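Local coordinates for protein alpha-Amylase (Thermotoga maritima, PDB 2B5D) that belongs to glycosyl hydrolase family 57, is named an alpha-amylase, and is built round a mainly parallel beta-sheet with a helical C-terminal region, at residues A[42-47]-A[363-368]; A[255-260]-A[317-322]; A[291-296]-A[303-308]. All blocks are in the same frame, centred on the assembly; numbering follows the deposited sequence.

Contact 1: residues A[42-47]-A[363-368]; sequences LMMFDE and FLKRFF
Met44 and Lys365 carry the contact between two helices that run nearly parallel: the axes of the short segments approach to 10.5 Å at 26°, with Met44 and Lys365 as the closest CA pair. Met44 sets its CG anti to the backbone N (chi1 -167°), then bends at chi2 and chi3, which place SD and CE, and CE comes against the facing helix. Met44 CG presses on the CB of Lys365 at 3.5 Å, tight for two carbons, and the two chains slide past each other in opposite directions. Met44 CE goes further in, lying 3.7 Å from Leu364 CB and 4.0 Å from CE2 of Phe368, whose ring it meets obliquely. Lys365 is extended beyond CG and crosses toward the other helix, where its NZ rests 3.4 Å from Glu47 CG. Glu47 bends at chi2 (83°), which sets CD; Glu47 OE1 is 4.6 Å from Lys365 NZ, beyond a salt bridge. Water 1 spans this gap: it donates to Glu47 O, and its bonds to Glu47 OE1 and Lys365 NZ are weak. The contact thus grades from buried apolar contacts at Met44 to a water-bridged edge at Glu47. Around it, helix 27-47 also packs through Phe45 on helix 125-134, helix 360-373 rests through Phe363 and Phe367 on helix 309-338, and Phe45 and Phe368 both reach Leu53 of strand 53-57.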
loop_
_atom_site.group_PDB
_atom_site.type_symbol
_atom_site.label_atom_id
_atom_site.label_comp_id
_atom_site.label_asym_id
_atom_site.label_seq_id
_atom_site.Cartn_x
_atom_site.Cartn_y
_atom_site.Cartn_z
ATOM N N LEU A 42 -13.883 37.402 11.191
ATOM C CA LEU A 42 -13.410 38.626 11.799
ATOM C C LEU A 42 -13.757 39.851 10.950
ATOM O O LEU A 42 -14.284 40.828 11.456
ATOM C CB LEU A 42 -11.898 38.536 12.046
ATOM C CG LEU A 42 -11.385 38.214 13.461
ATOM C CD1 LEU A 42 -12.450 37.634 14.367
ATOM C CD2 LEU A 42 -10.178 37.317 13.400
ATOM N N MET A 43 -13.465 39.789 9.658
ATOM C CA MET A 43 -13.803 40.876 8.756
ATOM C C MET A 43 -15.299 41.172 8.760
ATOM O O MET A 43 -15.728 42.322 8.841
ATOM C CB MET A 43 -13.290 40.558 7.353
ATOM C CG MET A 43 -11.882 41.111 7.127
ATOM S SD MET A 43 -10.853 40.192 5.951
ATOM C CE MET A 43 -12.072 39.503 4.826
ATOM N N MET A 44 -16.089 40.116 8.695
ATOM C CA MET A 44 -17.524 40.225 8.762
ATOM C C MET A 44 -18.060 40.794 10.090
ATOM O O MET A 44 -19.055 41.504 10.077
ATOM C CB MET A 44 -18.125 38.858 8.448
ATOM C CG MET A 44 -19.625 38.842 8.170
ATOM S SD MET A 44 -20.646 38.512 9.635
ATOM C CE MET A 44 -20.797 36.727 9.605
ATOM N N PHE A 45 -17.425 40.497 11.226
ATOM C CA PHE A 45 -17.900 41.015 12.524
ATOM C C PHE A 45 -17.632 42.496 12.591
ATOM O O PHE A 45 -18.409 43.252 13.153
ATOM C CB PHE A 45 -17.197 40.363 13.731
ATOM C CG PHE A 45 -17.416 38.877 13.860
ATOM C CD1 PHE A 45 -16.612 38.135 14.698
ATOM C CD2 PHE A 45 -18.405 38.220 13.135
ATOM C CE1 PHE A 45 -16.783 36.773 14.812
ATOM C CE2 PHE A 45 -18.578 36.864 13.254
ATOM C CZ PHE A 45 -17.762 36.140 14.095
ATOM N N ASP A 46 -16.487 42.884 12.039
ATOM C CA ASP A 46 -16.086 44.266 11.955
ATOM C C ASP A 46 -17.036 45.070 11.056
ATOM O O ASP A 46 -17.503 46.145 11.461
ATOM C CB ASP A 46 -14.654 44.333 11.445
ATOM C CG ASP A 46 -14.069 45.735 11.518
ATOM O OD1 ASP A 46 -13.793 46.299 10.432
ATOM O OD2 ASP A 46 -13.876 46.267 12.642
ATOM N N GLU A 47 -17.342 44.537 9.870
ATOM C CA GLU A 47 -18.127 45.253 8.866
ATOM C C GLU A 47 -19.628 45.354 9.194
ATOM O O GLU A 47 -20.232 46.430 9.021
ATOM C CB GLU A 47 -17.902 44.639 7.480
ATOM C CG GLU A 47 -18.697 45.282 6.335
ATOM C CD GLU A 47 -18.043 46.562 5.756
ATOM O OE1 GLU A 47 -18.785 47.486 5.321
ATOM O OE2 GLU A 47 -16.787 46.642 5.724
ATOM N N PHE A 363 -23.005 34.951 2.810
ATOM C CA PHE A 363 -24.324 34.446 3.214
ATOM C C PHE A 363 -24.638 34.717 4.711
ATOM O O PHE A 363 -25.701 35.251 5.058
ATOM C CB PHE A 363 -24.467 32.955 2.888
ATOM C CG PHE A 363 -25.755 32.351 3.405
ATOM C CD1 PHE A 363 -26.865 32.204 2.566
ATOM C CD2 PHE A 363 -25.865 31.927 4.750
ATOM C CE1 PHE A 363 -28.077 31.667 3.050
ATOM C CE2 PHE A 363 -27.046 31.383 5.233
ATOM C CZ PHE A 363 -28.166 31.267 4.391
ATOM N N LEU A 364 -23.701 34.358 5.587
ATOM C CA LEU A 364 -23.872 34.612 6.990
ATOM C C LEU A 364 -24.149 36.068 7.307
ATOM O O LEU A 364 -24.978 36.386 8.190
ATOM C CB LEU A 364 -22.683 34.094 7.804
ATOM C CG LEU A 364 -23.112 32.930 8.697
ATOM C CD1 LEU A 364 -24.080 33.452 9.737
ATOM C CD2 LEU A 364 -23.790 31.760 7.931
ATOM N N LYS A 365 -23.470 36.949 6.578
ATOM C CA LYS A 365 -23.570 38.377 6.846
ATOM C C LYS A 365 -24.923 38.907 6.370
ATOM O O LYS A 365 -25.559 39.708 7.041
ATOM C CB LYS A 365 -22.438 39.138 6.162
ATOM C CG LYS A 365 -22.393 40.626 6.525
ATOM C CD LYS A 365 -21.822 41.404 5.362
ATOM C CE LYS A 365 -21.485 42.822 5.769
ATOM N NZ LYS A 365 -20.992 43.539 4.571
ATOM N N ARG A 366 -25.363 38.436 5.217
ATOM C CA ARG A 366 -26.617 38.878 4.676
ATOM C C ARG A 366 -27.768 38.341 5.489
ATOM O O ARG A 366 -28.752 39.044 5.673
ATOM C CB ARG A 366 -26.744 38.542 3.175
ATOM C CG ARG A 366 -25.904 39.501 2.311
ATOM C CD ARG A 366 -26.218 41.023 2.573
ATOM N NE ARG A 366 -27.583 41.340 2.135
ATOM C CZ ARG A 366 -28.477 42.018 2.845
ATOM N NH1 ARG A 366 -29.687 42.224 2.342
ATOM N NH2 ARG A 366 -28.163 42.505 4.046
ATOM N N PHE A 367 -27.635 37.107 5.977
ATOM C CA PHE A 367 -28.681 36.501 6.793
ATOM C C PHE A 367 -28.799 37.230 8.114
ATOM O O PHE A 367 -29.896 37.445 8.582
ATOM C CB PHE A 367 -28.440 35.014 7.007
ATOM C CG PHE A 367 -29.474 34.347 7.854
ATOM C CD1 PHE A 367 -30.716 34.031 7.328
ATOM C CD2 PHE A 367 -29.189 33.991 9.182
ATOM C CE1 PHE A 367 -31.702 33.382 8.117
ATOM C CE2 PHE A 367 -30.150 33.342 9.979
ATOM C CZ PHE A 367 -31.420 33.041 9.450
ATOM N N PHE A 368 -27.677 37.631 8.703
ATOM C CA PHE A 368 -27.729 38.386 9.948
ATOM C C PHE A 368 -28.436 39.714 9.743
ATOM O O PHE A 368 -29.327 40.064 10.523
ATOM C CB PHE A 368 -26.342 38.609 10.553
ATOM C CG PHE A 368 -25.740 37.378 11.180
ATOM C CD1 PHE A 368 -26.505 36.225 11.389
ATOM C CD2 PHE A 368 -24.414 37.384 11.603
ATOM C CE1 PHE A 368 -25.957 35.110 11.982
ATOM C CE2 PHE A 368 -23.855 36.267 12.214
ATOM C CZ PHE A 368 -24.625 35.133 12.405
HETATM O O HOH W 1 -21.831 46.417 6.236
#

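Contact 2: residues A[255-260]-A[317-322]; sequences DPRYRE and EEHARD
An Asx turn overlapping a type I beta turn presents Asp255, Arg257 and Tyr258 to Glu318 and His319 on one side of helix 309-338. Asp255 OD1 accepts from the backbone N of Arg257 at 2.8 Å, on its anti side, and the Tyr258 N to Asp255 O bond closes the beta turn. The same carboxylate holds the Arg257 guanidinium side-on: NE binds the syn side of OD1, while NH1 binds OD2. OD1 therefore serves two donors from a single residue, one backbone and one side-chain.

The bend of Arg257 at chi3 (-80°) places NE for this grip; NH1 and NH2 face Glu318 of the helix. There Glu318, extended beyond CG, is taken end-on: Arg257 NH1 reaches Glu318 OE2 at 3.0 Å and Arg257 NH2 reaches Glu318 OE1 at 2.9 Å, the former almost straight at 179°. Both oxygens lie close to the guanidinium plane, yet both are approached from above the carboxylate plane, consistent with the 49° between the two flat groups. Arg257 thus joins two acids, whose mutual repulsion it would be expected to offset in part.

Beside this network the Tyr258 and His319 side chains reach toward each other tip to tip, though their closest approach is too short in the model to be trusted, and His319 NE2 lies 3.4 Å from Asp255 OD2.

The loop comes after strand 233-236 and before helix 265-268. Tyr258 also touches Ala315 and Val316 of helix 309-338, while His319 stacks on Tyr252 and touches Phe363 of helix 360-373.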
loop_
_atom_site.group_PDB
_atom_site.type_symbol
_atom_site.label_atom_id
_atom_site.label_comp_id
_atom_site.label_asym_id
_atom_site.label_seq_id
_atom_site.Cartn_x
_atom_site.Cartn_y
_atom_site.Cartn_z
ATOM N N ASP A 255 -25.491 25.550 -5.821
ATOM C CA ASP A 255 -25.926 26.449 -6.888
ATOM C C ASP A 255 -24.852 26.647 -7.968
ATOM O O ASP A 255 -23.687 26.940 -7.657
ATOM C CB ASP A 255 -26.326 27.799 -6.295
ATOM C CG ASP A 255 -27.040 28.701 -7.293
ATOM O OD1 ASP A 255 -26.340 29.280 -8.157
ATOM O OD2 ASP A 255 -28.292 28.859 -7.196
ATOM N N PRO A 256 -25.249 26.510 -9.258
ATOM C CA PRO A 256 -24.294 26.668 -10.359
ATOM C C PRO A 256 -23.522 27.990 -10.406
ATOM O O PRO A 256 -22.471 28.037 -11.042
ATOM C CB PRO A 256 -25.142 26.444 -11.627
ATOM C CG PRO A 256 -26.552 26.467 -11.203
ATOM C CD PRO A 256 -26.606 26.173 -9.729
ATOM N N ARG A 257 -23.987 29.038 -9.727
ATOM C CA ARG A 257 -23.291 30.373 -9.736
ATOM C C ARG A 257 -22.174 30.468 -8.713
ATOM O O ARG A 257 -21.462 31.488 -8.625
ATOM C CB ARG A 257 -24.266 31.527 -9.439
ATOM C CG ARG A 257 -25.346 31.769 -10.506
ATOM C CD ARG A 257 -26.420 32.686 -9.950
ATOM N NE ARG A 257 -27.363 31.949 -9.112
ATOM C CZ ARG A 257 -28.469 32.457 -8.575
ATOM N NH1 ARG A 257 -29.245 31.684 -7.820
ATOM N NH2 ARG A 257 -28.786 33.735 -8.775
ATOM N N TYR A 258 -22.057 29.433 -7.888
ATOM C CA TYR A 258 -21.100 29.465 -6.796
ATOM C C TYR A 258 -19.742 28.912 -7.226
ATOM O O TYR A 258 -19.647 28.081 -8.130
ATOM C CB TYR A 258 -21.643 28.732 -5.565
ATOM C CG TYR A 258 -22.681 29.497 -4.746
ATOM C CD1 TYR A 258 -23.791 28.847 -4.246
ATOM C CD2 TYR A 258 -22.538 30.856 -4.478
ATOM C CE1 TYR A 258 -24.736 29.515 -3.503
ATOM C CE2 TYR A 258 -23.474 31.546 -3.728
ATOM C CZ TYR A 258 -24.568 30.875 -3.241
ATOM O OH TYR A 258 -25.518 31.540 -2.486
ATOM N N ARG A 259 -18.696 29.385 -6.556
ATOM C CA ARG A 259 -17.325 29.017 -6.875
ATOM C C ARG A 259 -17.078 27.528 -6.649
ATOM O O ARG A 259 -17.405 26.976 -5.581
ATOM C CB ARG A 259 -16.394 29.898 -6.055
ATOM C CG ARG A 259 -14.933 29.920 -6.441
ATOM C CD ARG A 259 -14.220 29.342 -5.264
ATOM N NE ARG A 259 -13.101 30.156 -4.866
ATOM C CZ ARG A 259 -12.402 29.952 -3.756
ATOM N NH1 ARG A 259 -11.380 30.738 -3.458
ATOM N NH2 ARG A 259 -12.726 28.962 -2.943
ATOM N N GLU A 260 -16.516 26.889 -7.676
ATOM C CA GLU A 260 -16.178 25.469 -7.683
ATOM C C GLU A 260 -14.928 25.204 -6.848
ATOM O O GLU A 260 -13.895 25.845 -7.043
ATOM C CB GLU A 260 -15.972 25.006 -9.122
ATOM C CG GLU A 260 -15.432 23.595 -9.274
ATOM C CD GLU A 260 -16.389 22.546 -8.748
ATOM O OE1 GLU A 260 -16.020 21.841 -7.789
ATOM O OE2 GLU A 260 -17.518 22.439 -9.281
ATOM N N GLU A 317 -27.851 36.526 -2.118
ATOM C CA GLU A 317 -28.993 37.393 -1.818
ATOM C C GLU A 317 -30.317 36.605 -1.855
ATOM O O GLU A 317 -31.138 36.725 -0.967
ATOM C CB GLU A 317 -29.012 38.597 -2.765
ATOM C CG GLU A 317 -29.638 39.828 -2.139
ATOM C CD GLU A 317 -28.772 40.440 -1.046
ATOM O OE1 GLU A 317 -27.555 40.612 -1.271
ATOM O OE2 GLU A 317 -29.305 40.752 0.043
ATOM N N GLU A 318 -30.481 35.765 -2.860
ATOM C CA GLU A 318 -31.627 34.875 -2.960
ATOM C C GLU A 318 -31.705 33.822 -1.870
ATOM O O GLU A 318 -32.779 33.553 -1.333
ATOM C CB GLU A 318 -31.571 34.096 -4.256
ATOM C CG GLU A 318 -31.824 34.906 -5.501
ATOM C CD GLU A 318 -31.638 34.056 -6.740
ATOM O OE1 GLU A 318 -31.352 34.638 -7.818
ATOM O OE2 GLU A 318 -31.781 32.802 -6.618
ATOM N N HIS A 319 -30.575 33.164 -1.622
ATOM C CA HIS A 319 -30.502 32.089 -0.649
ATOM C C HIS A 319 -30.750 32.622 0.756
ATOM O O HIS A 319 -31.485 32.019 1.524
ATOM C CB HIS A 319 -29.150 31.350 -0.742
ATOM C CG HIS A 319 -28.951 30.636 -2.041
ATOM N ND1 HIS A 319 -30.003 30.232 -2.836
ATOM C CD2 HIS A 319 -27.827 30.263 -2.694
ATOM C CE1 HIS A 319 -29.535 29.614 -3.908
ATOM N NE2 HIS A 319 -28.217 29.635 -3.851
ATOM N N ALA A 320 -30.146 33.765 1.071
ATOM C CA ALA A 320 -30.294 34.362 2.380
ATOM C C ALA A 320 -31.763 34.770 2.658
ATOM O O ALA A 320 -32.222 34.737 3.802
ATOM C CB ALA A 320 -29.346 35.531 2.532
ATOM N N ARG A 321 -32.510 35.120 1.612
ATOM C CA ARG A 321 -33.921 35.450 1.775
ATOM C C ARG A 321 -34.753 34.187 1.791
ATOM O O ARG A 321 -35.792 34.136 2.429
ATOM C CB ARG A 321 -34.398 36.399 0.672
ATOM C CG ARG A 321 -33.869 37.825 0.797
ATOM C CD ARG A 321 -34.261 38.656 -0.436
ATOM N NE ARG A 321 -34.310 40.081 -0.119
ATOM C CZ ARG A 321 -33.263 40.915 -0.159
ATOM N NH1 ARG A 321 -32.051 40.483 -0.509
ATOM N NH2 ARG A 321 -33.436 42.200 0.150
ATOM N N ASP A 322 -34.318 33.160 1.081
ATOM C CA ASP A 322 -34.975 31.876 1.220
ATOM C C ASP A 322 -34.903 31.406 2.692
ATOM O O ASP A 322 -35.908 31.046 3.303
ATOM C CB ASP A 322 -34.327 30.832 0.328
ATOM C CG ASP A 322 -35.195 29.644 0.137
ATOM O OD1 ASP A 322 -36.252 29.814 -0.477
ATOM O OD2 ASP A 322 -34.857 28.526 0.564
#

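Contact 3: residues A[291-296]-A[303-308]; sequences YHRITS and QKEYYD
His292 and Tyr306 lie side by side and point the same way, rings at 33° with centroids 4.9 Å apart. Tyr306 CD2 sits over one face of the imidazole, offset toward its rim, and Tyr306 CE2 comes within 3.5 Å of His292 NE2. The edge of the His292 ring is met instead by Lys304 O, near its plane.

Arg293 and Glu305 also lie side by side, pointing the same way. Arg293 CG stands between the backbone N and the carbonyl carbon (chi1 54°), and the chain then extends to NE beside Glu305. Arg293 NH2 binds Glu305 OE2 at 3.0 Å as a salt bridge, coming from above a carboxylate turned 89° from the guanidinium. Arg293 NE donates to water 2.

Thr295 OG1 is gripped twice, accepting from Glu305 N at 2.8 Å and donating to Arg293 O from above that carbonyl plane. Lys304 bends at chi4, and its NZ donates to Ile294 O at 2.9 Å while also forming a salt bridge with Glu260 and binding water 3.

Between these side chains, Arg293 N bonds to Glu305 O and Tyr307 N to Tyr291 O, the latter modelled so short that its length is doubtful. They flank His292 and Tyr306, whose CA atoms are 4.1 Å apart. This is a single beta bridge between two loop segments, reinforced by side-chain bonds, just ahead of helix 309-338, which Asp308 N-caps.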
loop_
_atom_site.group_PDB
_atom_site.type_symbol
_atom_site.label_atom_id
_atom_site.label_comp_id
_atom_site.label_asym_id
_atom_site.label_seq_id
_atom_site.Cartn_x
_atom_site.Cartn_y
_atom_site.Cartn_z
ATOM N N TYR A 291 -10.826 29.665 -10.254
ATOM C CA TYR A 291 -11.492 30.534 -11.236
ATOM C C TYR A 291 -12.837 30.068 -11.794
ATOM O O TYR A 291 -13.484 30.791 -12.515
ATOM C CB TYR A 291 -10.534 30.776 -12.414
ATOM C CG TYR A 291 -9.265 31.573 -12.095
ATOM C CD1 TYR A 291 -8.023 31.055 -12.378
ATOM C CD2 TYR A 291 -9.335 32.865 -11.561
ATOM C CE1 TYR A 291 -6.865 31.785 -12.106
ATOM C CE2 TYR A 291 -8.176 33.613 -11.295
ATOM C CZ TYR A 291 -6.962 33.069 -11.578
ATOM O OH TYR A 291 -5.820 33.789 -11.325
ATOM N N HIS A 292 -13.269 28.861 -11.465
ATOM C CA HIS A 292 -14.508 28.320 -12.023
ATOM C C HIS A 292 -15.674 28.338 -11.042
ATOM O O HIS A 292 -15.477 28.355 -9.811
ATOM C CB HIS A 292 -14.261 26.922 -12.576
ATOM C CG HIS A 292 -13.141 26.872 -13.584
ATOM N ND1 HIS A 292 -11.808 26.982 -13.229
ATOM C CD2 HIS A 292 -13.162 26.753 -14.933
ATOM C CE1 HIS A 292 -11.060 26.899 -14.315
ATOM N NE2 HIS A 292 -11.858 26.754 -15.360
ATOM N N ARG A 293 -16.879 28.417 -11.604
ATOM C CA ARG A 293 -18.085 28.236 -10.829
ATOM C C ARG A 293 -18.571 26.791 -11.020
ATOM O O ARG A 293 -18.170 26.120 -11.972
ATOM C CB ARG A 293 -19.161 29.249 -11.241
ATOM C CG ARG A 293 -19.490 29.274 -12.725
ATOM C CD ARG A 293 -20.422 30.430 -13.066
ATOM N NE ARG A 293 -20.947 30.284 -14.418
ATOM C CZ ARG A 293 -22.079 29.658 -14.742
ATOM N NH1 ARG A 293 -22.847 29.105 -13.810
ATOM N NH2 ARG A 293 -22.431 29.572 -16.014
ATOM N N ILE A 294 -19.454 26.332 -10.139
ATOM C CA ILE A 294 -19.949 24.955 -10.202
ATOM C C ILE A 294 -20.572 24.631 -11.572
ATOM O O ILE A 294 -20.440 23.496 -12.045
ATOM C CB ILE A 294 -20.905 24.626 -9.001
ATOM C CG1 ILE A 294 -20.151 24.732 -7.669
ATOM C CG2 ILE A 294 -21.584 23.236 -9.155
ATOM C CD1 ILE A 294 -21.029 24.870 -6.461
ATOM N N THR A 295 -21.285 25.607 -12.160
ATOM C CA THR A 295 -21.783 25.575 -13.555
ATOM C C THR A 295 -23.029 24.717 -13.808
ATOM O O THR A 295 -23.981 25.164 -14.471
ATOM C CB THR A 295 -20.665 25.132 -14.538
ATOM O OG1 THR A 295 -19.548 26.008 -14.397
ATOM C CG2 THR A 295 -21.148 25.162 -15.986
ATOM N N SER A 296 -23.020 23.468 -13.321
ATOM C CA SER A 296 -24.092 22.534 -13.636
ATOM C C SER A 296 -23.844 21.238 -12.902
ATOM O O SER A 296 -22.806 21.074 -12.290
ATOM C CB SER A 296 -24.113 22.244 -15.135
ATOM O OG SER A 296 -23.221 21.179 -15.439
ATOM N N GLN A 303 -16.057 20.964 -18.373
ATOM C CA GLN A 303 -17.038 21.857 -18.979
ATOM C C GLN A 303 -17.430 23.051 -18.096
ATOM O O GLN A 303 -18.372 23.782 -18.417
ATOM C CB GLN A 303 -18.272 21.061 -19.390
ATOM C CG GLN A 303 -18.006 20.031 -20.508
ATOM C CD GLN A 303 -19.303 19.443 -21.048
ATOM O OE1 GLN A 303 -20.281 20.169 -21.242
ATOM N NE2 GLN A 303 -19.331 18.121 -21.251
ATOM N N LYS A 304 -16.681 23.251 -17.013
ATOM C CA LYS A 304 -16.955 24.290 -16.031
ATOM C C LYS A 304 -16.612 25.699 -16.482
ATOM O O LYS A 304 -15.522 25.965 -16.982
ATOM C CB LYS A 304 -16.256 23.971 -14.693
ATOM C CG LYS A 304 -16.934 22.803 -14.004
ATOM C CD LYS A 304 -16.619 22.715 -12.552
ATOM C CE LYS A 304 -17.102 21.386 -12.010
ATOM N NZ LYS A 304 -18.522 21.404 -11.527
ATOM N N GLU A 305 -17.550 26.608 -16.263
ATOM C CA GLU A 305 -17.378 27.983 -16.656
ATOM C C GLU A 305 -16.695 28.815 -15.602
ATOM O O GLU A 305 -16.669 28.460 -14.427
ATOM C CB GLU A 305 -18.724 28.583 -17.044
ATOM C CG GLU A 305 -19.087 28.156 -18.438
ATOM C CD GLU A 305 -20.508 28.436 -18.782
ATOM O OE1 GLU A 305 -21.177 27.471 -19.220
ATOM O OE2 GLU A 305 -20.952 29.613 -18.617
ATOM N N TYR A 306 -16.159 29.944 -16.038
ATOM C CA TYR A 306 -15.438 30.841 -15.155
ATOM C C TYR A 306 -16.321 31.520 -14.110
ATOM O O TYR A 306 -17.470 31.871 -14.377
ATOM C CB TYR A 306 -14.654 31.869 -15.988
ATOM C CG TYR A 306 -13.437 31.260 -16.664
ATOM C CD1 TYR A 306 -13.310 31.272 -18.073
ATOM C CD2 TYR A 306 -12.424 30.643 -15.903
ATOM C CE1 TYR A 306 -12.207 30.705 -18.710
ATOM C CE2 TYR A 306 -11.316 30.062 -16.528
ATOM C CZ TYR A 306 -11.209 30.104 -17.946
ATOM O OH TYR A 306 -10.112 29.531 -18.578
ATOM N N TYR A 307 -15.761 31.689 -12.918
ATOM C CA TYR A 307 -16.454 32.307 -11.793
ATOM C C TYR A 307 -16.712 33.793 -12.034
ATOM O O TYR A 307 -15.792 34.569 -12.363
ATOM C CB TYR A 307 -15.628 32.125 -10.503
ATOM C CG TYR A 307 -16.286 32.617 -9.221
ATOM C CD1 TYR A 307 -17.519 32.089 -8.784
ATOM C CD2 TYR A 307 -15.670 33.582 -8.434
ATOM C CE1 TYR A 307 -18.113 32.527 -7.621
ATOM C CE2 TYR A 307 -16.250 34.025 -7.255
ATOM C CZ TYR A 307 -17.476 33.493 -6.856
ATOM O OH TYR A 307 -18.049 33.919 -5.682
ATOM N N ASP A 308 -17.972 34.173 -11.843
ATOM C CA ASP A 308 -18.401 35.561 -11.825
ATOM C C ASP A 308 -18.934 35.864 -10.436
ATOM O O ASP A 308 -19.988 35.374 -10.052
ATOM C CB ASP A 308 -19.492 35.792 -12.872
ATOM C CG ASP A 308 -19.932 37.265 -12.960
ATOM O OD1 ASP A 308 -20.608 37.600 -13.958
ATOM O OD2 ASP A 308 -19.609 38.086 -12.054
HETATM O O HOH W 2 -19.138 32.115 -16.141
HETATM O O HOH W 3 -20.422 20.323 -13.294
#

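Helix 309-338 ties the three contacts together: it supplies 317-322 to contact 2, follows directly on 303-308 of contact 3, and packs against the helix bearing 363-368 of contact 1. Contacts 1 and 2 have centres about 16 Å apart and join through a salt bridge, Arg366 NH1 to Glu317 OE2 at 2.8 Å, with Phe363 packed on His319 and Ala320. Contacts 2 and 3, centres about 13 Å apart, meet at two polar contacts: Glu260 OE2 meets Lys304 NZ at 2.7 Å, and Tyr258 O probably accepts from Ile294 N at 2.7 Å. Contacts 1 and 3 do not touch, their nearest atoms being about 10 Å apart.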